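Translation initiation factor eIF2B, subunit delta (PDB 1T5O) probably catalyses the interconversion of methylthioribose 1-phosphate and methylthioribulose 1-phosphate, an isomerisation of methionine biosynthesis. Local coordinates at residues 139-144 and 172-177; 132-137 and 162-167; 287-292 and 302-307. One frame throughout, in Å; residues are numbered along the deposited sequence.

Interaction 1: residues 139-144 and 172-177; sequences YGAELL and RSAVEQ
Where the long helix 111-141 meets the Rossmann-like domain, its C-terminal part packs beside the end of helix 167-176, the two being separated in sequence by strand 149-152 of the central, largely parallel sheet. The apolar part of the contact is made largely by small side chains, which lets the backbones come close: the CA atoms of Ala141 and Ala174 are 4.7 Å apart. The methyl group of Ala141 faces the partner helix, with its CB 3.8 Å from CB of Ser173 and similarly near N of Ala174. Leu144, at the end of a type I turn that starts at Ala141, turns back to helix 167-176 and sets its CD2 3.8 Å from CB of Ala174. Leu144 also touches Ile230 of strand 228-231, so its side chain joins helix to sheet.

The polar part gathers at Gln177. With CG anti to the carbonyl carbon (chi1 -63°) and the chain extended beyond it, the amide reaches back to helix 111-141, where OE1 of Gln177 lies 3.3 Å from CB of Ala141. That oxygen accepts a hydrogen bond from NZ of Lys179, which also hydrogen-bonds the carbonyl oxygens of Ala141 and Leu144; one ammonium thus ties both segments. At the solvent-exposed side, the amide plane of Gln177 stands 78° from the carboxylate of Glu142, and NE2 of Gln177 gives OE2 of Glu142 a weak hydrogen bond of 3.4 Å.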
loop_
_atom_site.group_PDB
_atom_site.type_symbol
_atom_site.label_atom_id
_atom_site.label_comp_id
_atom_site.label_asym_id
_atom_site.label_seq_id
_atom_site.Cartn_x
_atom_site.Cartn_y
_atom_site.Cartn_z
ATOM N N TYR A 139 -6.654 -30.871 -1.668
ATOM C CA TYR A 139 -7.205 -30.607 -2.998
ATOM C C TYR A 139 -6.403 -29.498 -3.660
ATOM O O TYR A 139 -6.024 -29.622 -4.810
ATOM C CB TYR A 139 -8.655 -30.176 -2.911
ATOM C CG TYR A 139 -9.621 -31.288 -2.708
ATOM C CD1 TYR A 139 -10.535 -31.255 -1.644
ATOM C CD2 TYR A 139 -9.704 -32.340 -3.622
ATOM C CE1 TYR A 139 -11.514 -32.243 -1.507
ATOM C CE2 TYR A 139 -10.685 -33.332 -3.486
ATOM C CZ TYR A 139 -11.586 -33.270 -2.426
ATOM O OH TYR A 139 -12.571 -34.234 -2.284
ATOM N N GLY A 140 -6.124 -28.425 -2.922
ATOM C CA GLY A 140 -5.375 -27.317 -3.495
ATOM C C GLY A 140 -3.929 -27.638 -3.802
ATOM O O GLY A 140 -3.387 -27.134 -4.795
ATOM N N ALA A 141 -3.289 -28.462 -2.963
ATOM C CA ALA A 141 -1.886 -28.828 -3.168
ATOM C C ALA A 141 -1.635 -29.418 -4.552
ATOM O O ALA A 141 -0.533 -29.322 -5.084
ATOM C CB ALA A 141 -1.413 -29.834 -2.058
ATOM N N GLU A 142 -2.643 -30.066 -5.117
ATOM C CA GLU A 142 -2.528 -30.646 -6.445
ATOM C C GLU A 142 -2.301 -29.571 -7.520
ATOM O O GLU A 142 -1.896 -29.898 -8.649
ATOM C CB GLU A 142 -3.794 -31.457 -6.792
ATOM C CG GLU A 142 -3.936 -32.775 -5.995
ATOM C CD GLU A 142 -2.660 -33.617 -6.050
ATOM O OE1 GLU A 142 -2.324 -34.109 -7.149
ATOM O OE2 GLU A 142 -1.977 -33.764 -5.007
ATOM N N LEU A 143 -2.567 -28.305 -7.175
ATOM C CA LEU A 143 -2.377 -27.171 -8.107
ATOM C C LEU A 143 -1.000 -26.526 -7.939
ATOM O O LEU A 143 -0.650 -25.561 -8.613
ATOM C CB LEU A 143 -3.438 -26.091 -7.862
ATOM C CG LEU A 143 -4.871 -26.584 -7.949
ATOM C CD1 LEU A 143 -5.815 -25.461 -7.503
ATOM C CD2 LEU A 143 -5.178 -27.050 -9.340
ATOM N N LEU A 144 -0.224 -27.055 -7.018
ATOM C CA LEU A 144 1.083 -26.505 -6.765
ATOM C C LEU A 144 2.143 -27.527 -7.193
ATOM O O LEU A 144 1.980 -28.737 -6.979
ATOM C CB LEU A 144 1.188 -26.188 -5.269
ATOM C CG LEU A 144 1.228 -24.729 -4.795
ATOM C CD1 LEU A 144 0.535 -23.801 -5.751
ATOM C CD2 LEU A 144 0.666 -24.654 -3.381
ATOM N N ARG A 172 0.717 -25.071 3.006
ATOM C CA ARG A 172 1.204 -26.074 3.970
ATOM C C ARG A 172 1.027 -27.497 3.453
ATOM O O ARG A 172 1.911 -28.337 3.634
ATOM C CB ARG A 172 0.526 -25.942 5.345
ATOM C CG ARG A 172 0.904 -24.661 6.072
ATOM C CD ARG A 172 0.435 -24.627 7.530
ATOM N NE ARG A 172 1.000 -23.447 8.180
ATOM C CZ ARG A 172 0.478 -22.229 8.120
ATOM N NH1 ARG A 172 -0.650 -22.016 7.448
ATOM N NH2 ARG A 172 1.115 -21.211 8.688
ATOM N N SER A 173 -0.087 -27.795 2.792
ATOM C CA SER A 173 -0.260 -29.158 2.294
ATOM C C SER A 173 0.772 -29.520 1.222
ATOM O O SER A 173 1.257 -30.665 1.185
ATOM C CB SER A 173 -1.672 -29.367 1.747
ATOM O OG SER A 173 -2.622 -29.244 2.797
ATOM N N ALA A 174 1.121 -28.565 0.355
ATOM C CA ALA A 174 2.105 -28.862 -0.670
ATOM C C ALA A 174 3.498 -29.039 -0.061
ATOM O O ALA A 174 4.278 -29.887 -0.511
ATOM C CB ALA A 174 2.128 -27.767 -1.736
ATOM N N VAL A 175 3.824 -28.227 0.935
ATOM C CA VAL A 175 5.125 -28.331 1.593
ATOM C C VAL A 175 5.218 -29.714 2.255
ATOM O O VAL A 175 6.251 -30.369 2.187
ATOM C CB VAL A 175 5.304 -27.191 2.638
ATOM C CG1 VAL A 175 6.513 -27.454 3.555
ATOM C CG2 VAL A 175 5.506 -25.865 1.902
ATOM N N GLU A 176 4.122 -30.155 2.871
ATOM C CA GLU A 176 4.058 -31.456 3.516
ATOM C C GLU A 176 4.340 -32.584 2.507
ATOM O O GLU A 176 4.913 -33.618 2.870
ATOM C CB GLU A 176 2.681 -31.635 4.146
ATOM C CG GLU A 176 2.491 -32.920 4.913
ATOM C CD GLU A 176 1.259 -32.881 5.801
ATOM O OE1 GLU A 176 0.162 -32.551 5.308
ATOM O OE2 GLU A 176 1.389 -33.183 7.001
ATOM N N GLN A 177 3.949 -32.393 1.252
ATOM C CA GLN A 177 4.197 -33.395 0.220
ATOM C C GLN A 177 5.657 -33.384 -0.238
ATOM O O GLN A 177 6.038 -34.168 -1.102
ATOM C CB GLN A 177 3.320 -33.148 -1.014
ATOM C CG GLN A 177 1.847 -33.250 -0.774
ATOM C CD GLN A 177 1.057 -32.882 -2.015
ATOM O OE1 GLN A 177 1.188 -31.770 -2.551
ATOM N NE2 GLN A 177 0.235 -33.810 -2.485
#

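Interaction 2: residues 132-137 and 162-167; sequences RNRKMG and VDWGTA
The loop that joins strand 149-152 to helix 167-176 in the Rossmann-like fold runs along one side of helix 111-141, ending at Thr166, the residue just before the second helix. The side chain of Thr166 is about 8 Å from those of Asn243 and Ala47, both predicted to bind substrate. Asn133 carries the contact from the helix. Its CG is anti to the carbonyl carbon, and ND2 of Asn133 donates to Asp163 O over 3.1 Å, close to straight (158°) and nearly along the C=O axis. O of Asp163 also accepts Gly165 N at 2.9 Å, closing a classic gamma turn whose central residue, Trp164, has phi 75° and psi -51°; two donors therefore grip this carbonyl, with a weak third bond from Thr161 OG1. An alanine in place of Asn133 would lose the amide that holds Asp163 O, and would probably loosen the turn against the helix. CB of Asn133 also lies only 3.3 Å from Gly165 O. Gly165 itself has backbone angles at which a beta carbon would be jammed against the preceding carbonyl oxygen.

Trp164 reaches back over the helix. Arg134, extended from CG to NE, crosses the indole at about a right angle and makes a CH-pi contact over one face, its CG 4.2 Å from the centroid of the five-membered ring of Trp164. NE1 of Trp164 is hydrogen-bonded to Ser173 OG, and a beta carbon on Gly137 would clash at 3.0 Å with NE1 of Trp164, so the absence of a side chain there suits the ring's approach. Deeper in, SD of Met136 rests 3.9 Å from CB of Thr166, the two side chains lying side by side. A water bridges the backbones, hydrogen-bonded to Asn133 O and, at 2.8 Å, to Thr166 O.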
loop_
_atom_site.group_PDB
_atom_site.type_symbol
_atom_site.label_atom_id
_atom_site.label_comp_id
_atom_site.label_asym_id
_atom_site.label_seq_id
_atom_site.Cartn_x
_atom_site.Cartn_y
_atom_site.Cartn_z
ATOM N N ARG A 132 -11.625 -29.550 7.724
ATOM C CA ARG A 132 -12.031 -28.867 6.486
ATOM C C ARG A 132 -10.841 -28.203 5.763
ATOM O O ARG A 132 -10.721 -28.272 4.542
ATOM C CB ARG A 132 -13.053 -27.755 6.786
ATOM C CG ARG A 132 -14.491 -28.171 6.618
ATOM C CD ARG A 132 -15.490 -26.995 6.701
ATOM N NE ARG A 132 -15.757 -26.548 8.072
ATOM C CZ ARG A 132 -15.196 -25.477 8.630
ATOM N NH1 ARG A 132 -14.331 -24.731 7.937
ATOM N NH2 ARG A 132 -15.492 -25.146 9.883
ATOM N N ASN A 133 -9.990 -27.537 6.530
ATOM C CA ASN A 133 -8.826 -26.842 5.969
ATOM C C ASN A 133 -7.788 -27.805 5.434
ATOM O O ASN A 133 -7.193 -27.540 4.398
ATOM C CB ASN A 133 -8.198 -25.914 7.018
ATOM C CG ASN A 133 -9.095 -24.744 7.335
ATOM O OD1 ASN A 133 -9.911 -24.367 6.504
ATOM N ND2 ASN A 133 -8.959 -24.165 8.531
ATOM N N ARG A 134 -7.568 -28.924 6.133
ATOM C CA ARG A 134 -6.611 -29.937 5.665
ATOM C C ARG A 134 -7.138 -30.601 4.381
ATOM O O ARG A 134 -6.379 -30.886 3.451
ATOM C CB ARG A 134 -6.391 -31.041 6.716
ATOM C CG ARG A 134 -5.618 -30.650 7.980
ATOM C CD ARG A 134 -5.268 -31.959 8.683
ATOM N NE ARG A 134 -5.020 -31.881 10.116
ATOM C CZ ARG A 134 -5.640 -32.655 11.004
ATOM N NH1 ARG A 134 -6.535 -33.545 10.600
ATOM N NH2 ARG A 134 -5.375 -32.538 12.292
ATOM N N LYS A 135 -8.440 -30.871 4.338
ATOM C CA LYS A 135 -9.022 -31.510 3.150
ATOM C C LYS A 135 -8.909 -30.522 1.961
ATOM O O LYS A 135 -8.496 -30.897 0.854
ATOM C CB LYS A 135 -10.489 -31.879 3.419
ATOM C CG LYS A 135 -11.129 -32.601 2.261
ATOM C CD LYS A 135 -12.430 -33.286 2.652
ATOM C CE LYS A 135 -12.710 -34.478 1.730
ATOM N NZ LYS A 135 -14.068 -35.049 2.013
ATOM N N MET A 136 -9.282 -29.265 2.217
ATOM C CA MET A 136 -9.197 -28.195 1.205
ATOM C C MET A 136 -7.739 -28.068 0.743
ATOM O O MET A 136 -7.442 -27.910 -0.452
ATOM C CB MET A 136 -9.643 -26.859 1.813
ATOM C CG MET A 136 -9.510 -25.673 0.884
ATOM S SD MET A 136 -9.814 -24.128 1.812
ATOM C CE MET A 136 -11.385 -24.382 2.285
ATOM N N GLY A 137 -6.836 -28.130 1.713
ATOM C CA GLY A 137 -5.418 -28.048 1.436
ATOM C C GLY A 137 -4.909 -29.134 0.490
ATOM O O GLY A 137 -4.127 -28.836 -0.432
ATOM N N VAL A 162 -8.894 -22.064 12.901
ATOM C CA VAL A 162 -8.506 -22.721 14.159
ATOM C C VAL A 162 -7.082 -23.230 13.953
ATOM O O VAL A 162 -6.222 -23.114 14.845
ATOM C CB VAL A 162 -9.448 -23.895 14.512
ATOM C CG1 VAL A 162 -8.871 -24.697 15.660
ATOM C CG2 VAL A 162 -10.825 -23.356 14.911
ATOM N N ASP A 163 -6.837 -23.785 12.765
ATOM C CA ASP A 163 -5.512 -24.266 12.391
ATOM C C ASP A 163 -5.402 -24.556 10.871
ATOM O O ASP A 163 -6.412 -24.677 10.167
ATOM C CB ASP A 163 -5.160 -25.527 13.201
ATOM C CG ASP A 163 -3.649 -25.736 13.352
ATOM O OD1 ASP A 163 -2.867 -24.838 12.967
ATOM O OD2 ASP A 163 -3.243 -26.805 13.877
ATOM N N TRP A 164 -4.162 -24.660 10.400
ATOM C CA TRP A 164 -3.808 -24.975 9.010
ATOM C C TRP A 164 -3.988 -23.840 8.008
ATOM O O TRP A 164 -3.071 -23.529 7.241
ATOM C CB TRP A 164 -4.578 -26.210 8.522
ATOM C CG TRP A 164 -3.847 -26.931 7.411
ATOM C CD1 TRP A 164 -4.188 -26.975 6.082
ATOM C CD2 TRP A 164 -2.646 -27.716 7.543
ATOM N NE1 TRP A 164 -3.277 -27.740 5.387
ATOM C CE2 TRP A 164 -2.324 -28.206 6.265
ATOM C CE3 TRP A 164 -1.818 -28.054 8.632
ATOM C CZ2 TRP A 164 -1.204 -29.022 6.037
ATOM C CZ3 TRP A 164 -0.704 -28.863 8.406
ATOM C CH2 TRP A 164 -0.411 -29.338 7.117
ATOM N N GLY A 165 -5.174 -23.241 8.020
ATOM C CA GLY A 165 -5.476 -22.136 7.130
ATOM C C GLY A 165 -6.189 -22.515 5.840
ATOM O O GLY A 165 -6.333 -23.689 5.517
ATOM N N THR A 166 -6.640 -21.516 5.088
ATOM C CA THR A 166 -7.294 -21.808 3.812
ATOM C C THR A 166 -6.248 -21.644 2.700
ATOM O O THR A 166 -5.672 -22.629 2.269
ATOM C CB THR A 166 -8.491 -20.879 3.583
ATOM O OG1 THR A 166 -8.068 -19.519 3.737
ATOM C CG2 THR A 166 -9.581 -21.182 4.600
ATOM N N ALA A 167 -5.974 -20.419 2.252
ATOM C CA ALA A 167 -4.958 -20.223 1.195
ATOM C C ALA A 167 -3.547 -20.704 1.607
ATOM O O ALA A 167 -2.834 -21.337 0.821
ATOM C CB ALA A 167 -4.909 -18.726 0.772
HETATM O O HOH W 1 -6.314 -25.272 2.821
#

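Interaction 3: residues 287-292 and 302-307; sequences EELIFC and VKVYNP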
loop_
_atom_site.group_PDB
_atom_site.type_symbol
_atom_site.label_atom_id
_atom_site.label_comp_id
_atom_site.label_asym_id
_atom_site.label_seq_id
_atom_site.Cartn_x
_atom_site.Cartn_y
_atom_site.Cartn_z
ATOM N N GLU A 287 -8.949 6.751 10.467
ATOM C CA GLU A 287 -7.640 6.931 11.101
ATOM C C GLU A 287 -6.608 5.885 10.681
ATOM O O GLU A 287 -5.415 6.086 10.870
ATOM C CB GLU A 287 -7.755 6.984 12.633
ATOM C CG GLU A 287 -7.854 5.654 13.365
ATOM C CD GLU A 287 -7.342 5.758 14.810
ATOM O OE1 GLU A 287 -7.966 5.157 15.725
ATOM O OE2 GLU A 287 -6.305 6.436 15.032
ATOM N N GLU A 288 -7.072 4.780 10.097
ATOM C CA GLU A 288 -6.177 3.728 9.645
ATOM C C GLU A 288 -5.274 4.229 8.520
ATOM O O GLU A 288 -4.267 3.596 8.213
ATOM C CB GLU A 288 -6.993 2.499 9.175
ATOM C CG GLU A 288 -7.794 1.826 10.296
ATOM C CD GLU A 288 -8.603 0.615 9.824
ATOM O OE1 GLU A 288 -8.704 0.363 8.593
ATOM O OE2 GLU A 288 -9.141 -0.095 10.699
ATOM N N LEU A 289 -5.636 5.354 7.900
ATOM C CA LEU A 289 -4.813 5.937 6.823
ATOM C C LEU A 289 -4.068 7.204 7.264
ATOM O O LEU A 289 -3.198 7.701 6.550
ATOM C CB LEU A 289 -5.682 6.343 5.633
ATOM C CG LEU A 289 -6.166 5.351 4.564
ATOM C CD1 LEU A 289 -5.021 4.983 3.663
ATOM C CD2 LEU A 289 -6.766 4.137 5.215
ATOM N N ILE A 290 -4.423 7.724 8.433
ATOM C CA ILE A 290 -3.871 8.982 8.925
ATOM C C ILE A 290 -2.688 8.815 9.881
ATOM O O ILE A 290 -1.799 9.653 9.938
ATOM C CB ILE A 290 -5.031 9.827 9.578
ATOM C CG1 ILE A 290 -6.028 10.225 8.474
ATOM C CG2 ILE A 290 -4.486 11.105 10.260
ATOM C CD1 ILE A 290 -7.293 10.923 8.961
ATOM N N PHE A 291 -2.685 7.711 10.609
ATOM C CA PHE A 291 -1.639 7.408 11.562
ATOM C C PHE A 291 -1.117 6.008 11.289
ATOM O O PHE A 291 -1.851 5.152 10.790
ATOM C CB PHE A 291 -2.217 7.442 12.982
ATOM C CG PHE A 291 -2.304 8.810 13.572
ATOM C CD1 PHE A 291 -1.186 9.395 14.160
ATOM C CD2 PHE A 291 -3.496 9.529 13.526
ATOM C CE1 PHE A 291 -1.254 10.684 14.692
ATOM C CE2 PHE A 291 -3.574 10.825 14.054
ATOM C CZ PHE A 291 -2.451 11.398 14.636
ATOM N N CYS A 292 0.155 5.787 11.603
ATOM C CA CYS A 292 0.759 4.464 11.467
ATOM C C CYS A 292 1.587 4.304 12.723
ATOM O O CYS A 292 2.671 4.883 12.847
ATOM C CB CYS A 292 1.652 4.351 10.246
ATOM S SG CYS A 292 1.753 2.619 9.777
ATOM N N VAL A 302 -7.701 15.171 6.325
ATOM C CA VAL A 302 -7.819 14.726 4.947
ATOM C C VAL A 302 -9.018 13.781 4.816
ATOM O O VAL A 302 -9.335 13.025 5.738
ATOM C CB VAL A 302 -6.529 13.980 4.483
ATOM C CG1 VAL A 302 -6.435 12.614 5.175
ATOM C CG2 VAL A 302 -6.515 13.848 2.961
ATOM N N LYS A 303 -9.703 13.873 3.683
ATOM C CA LYS A 303 -10.822 12.996 3.367
ATOM C C LYS A 303 -10.224 11.629 3.004
ATOM O O LYS A 303 -9.269 11.543 2.233
ATOM C CB LYS A 303 -11.591 13.544 2.172
ATOM C CG LYS A 303 -12.770 12.677 1.783
ATOM C CD LYS A 303 -13.642 13.373 0.759
ATOM C CE LYS A 303 -14.999 12.701 0.695
ATOM N NZ LYS A 303 -14.851 11.244 0.495
ATOM N N VAL A 304 -10.811 10.571 3.539
ATOM C CA VAL A 304 -10.336 9.204 3.323
ATOM C C VAL A 304 -11.439 8.281 2.763
ATOM O O VAL A 304 -12.594 8.364 3.171
ATOM C CB VAL A 304 -9.839 8.630 4.673
ATOM C CG1 VAL A 304 -9.448 7.171 4.560
ATOM C CG2 VAL A 304 -8.689 9.450 5.180
ATOM N N TYR A 305 -11.094 7.451 1.786
ATOM C CA TYR A 305 -12.020 6.449 1.258
ATOM C C TYR A 305 -11.312 5.170 1.685
ATOM O O TYR A 305 -10.186 4.882 1.227
ATOM C CB TYR A 305 -12.137 6.542 -0.263
ATOM C CG TYR A 305 -12.975 5.437 -0.847
ATOM C CD1 TYR A 305 -14.271 5.185 -0.370
ATOM C CD2 TYR A 305 -12.465 4.608 -1.841
ATOM C CE1 TYR A 305 -15.037 4.114 -0.876
ATOM C CE2 TYR A 305 -13.217 3.544 -2.350
ATOM C CZ TYR A 305 -14.486 3.309 -1.863
ATOM O OH TYR A 305 -15.185 2.253 -2.347
ATOM N N ASN A 306 -11.938 4.407 2.580
ATOM C CA ASN A 306 -11.314 3.198 3.136
ATOM C C ASN A 306 -12.231 1.961 3.127
ATOM O O ASN A 306 -12.571 1.430 4.180
ATOM C CB ASN A 306 -10.841 3.535 4.585
ATOM C CG ASN A 306 -9.970 2.449 5.228
ATOM O OD1 ASN A 306 -9.349 1.632 4.552
ATOM N ND2 ASN A 306 -9.914 2.459 6.563
ATOM N N PRO A 307 -12.657 1.497 1.932
ATOM C CA PRO A 307 -13.528 0.313 1.874
ATOM C C PRO A 307 -12.836 -0.902 2.497
ATOM O O PRO A 307 -11.623 -1.063 2.370
ATOM C CB PRO A 307 -13.765 0.125 0.380
ATOM C CG PRO A 307 -12.408 0.622 -0.217
ATOM C CD PRO A 307 -12.180 1.887 0.588
#
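The amide of Asn306 and the carboxylate of Glu288 meet with their planes 73° apart, where the short, weakly bonded helix 287-290 leans on the segment that holds strand 303-304, at the dimer interface of the Rossmann-like domain. OE1 of Glu288 is approached from above its carboxylate plane, whereas the bond lies almost in the plane of the Asn306 amide; ND2 of Asn306 donates to it over 3.2 Å. Against the same amide, CD2 of Leu289 lies 3.6 Å from CG of Asn306. Next in the chain, the Tyr305 ring has CD of Pro307 over the centre of one face, 3.5 Å above the plane.

Apolar branches make the rest of the contact. Leu289 crosses Val304 obliquely, its CG 3.8 Å from CG1 of Val304, while CD1 of Ile290 approaches CG2 of the same valine more loosely, at 4.3 Å. The second subunit lies close by: Lys303 and Val304 pair with one of its strands in parallel fashion, carrying the sheet across the interface, and Cys292 forms a disulfide with Cys292 of that subunit. The Glu288 side chain is about 7 Å from those of Lys244 and Gln193, residues predicted to bind the substrate. At the far end Ile290 and Val302 slide past each other in opposite directions, CG1 of Ile290 meeting CG1 of Val302 at 4.1 Å.

Overall arrangement
Interactions 1 and 2 adjoin, their centres 11 Å apart; both use helix 111-141 and the chain that follows strand 149-152, and their segments alternate in sequence. Trp164 and Ser173 join them. Interaction 2, nearest the chain's centre, is partly buried and relies on a backbone carbonyl, an indole face and a water; interaction 1 is a mostly buried helix pairing of small side chains with an exposed polar pair at its edge. Interaction 3 lies apart, its centre 38 Å from that of interaction 1; it is buried although 23 Å from the chain's centre. There branched aliphatic residues and an amide-carboxylate bond join elements against the second subunit, which touches neither of the other contacts.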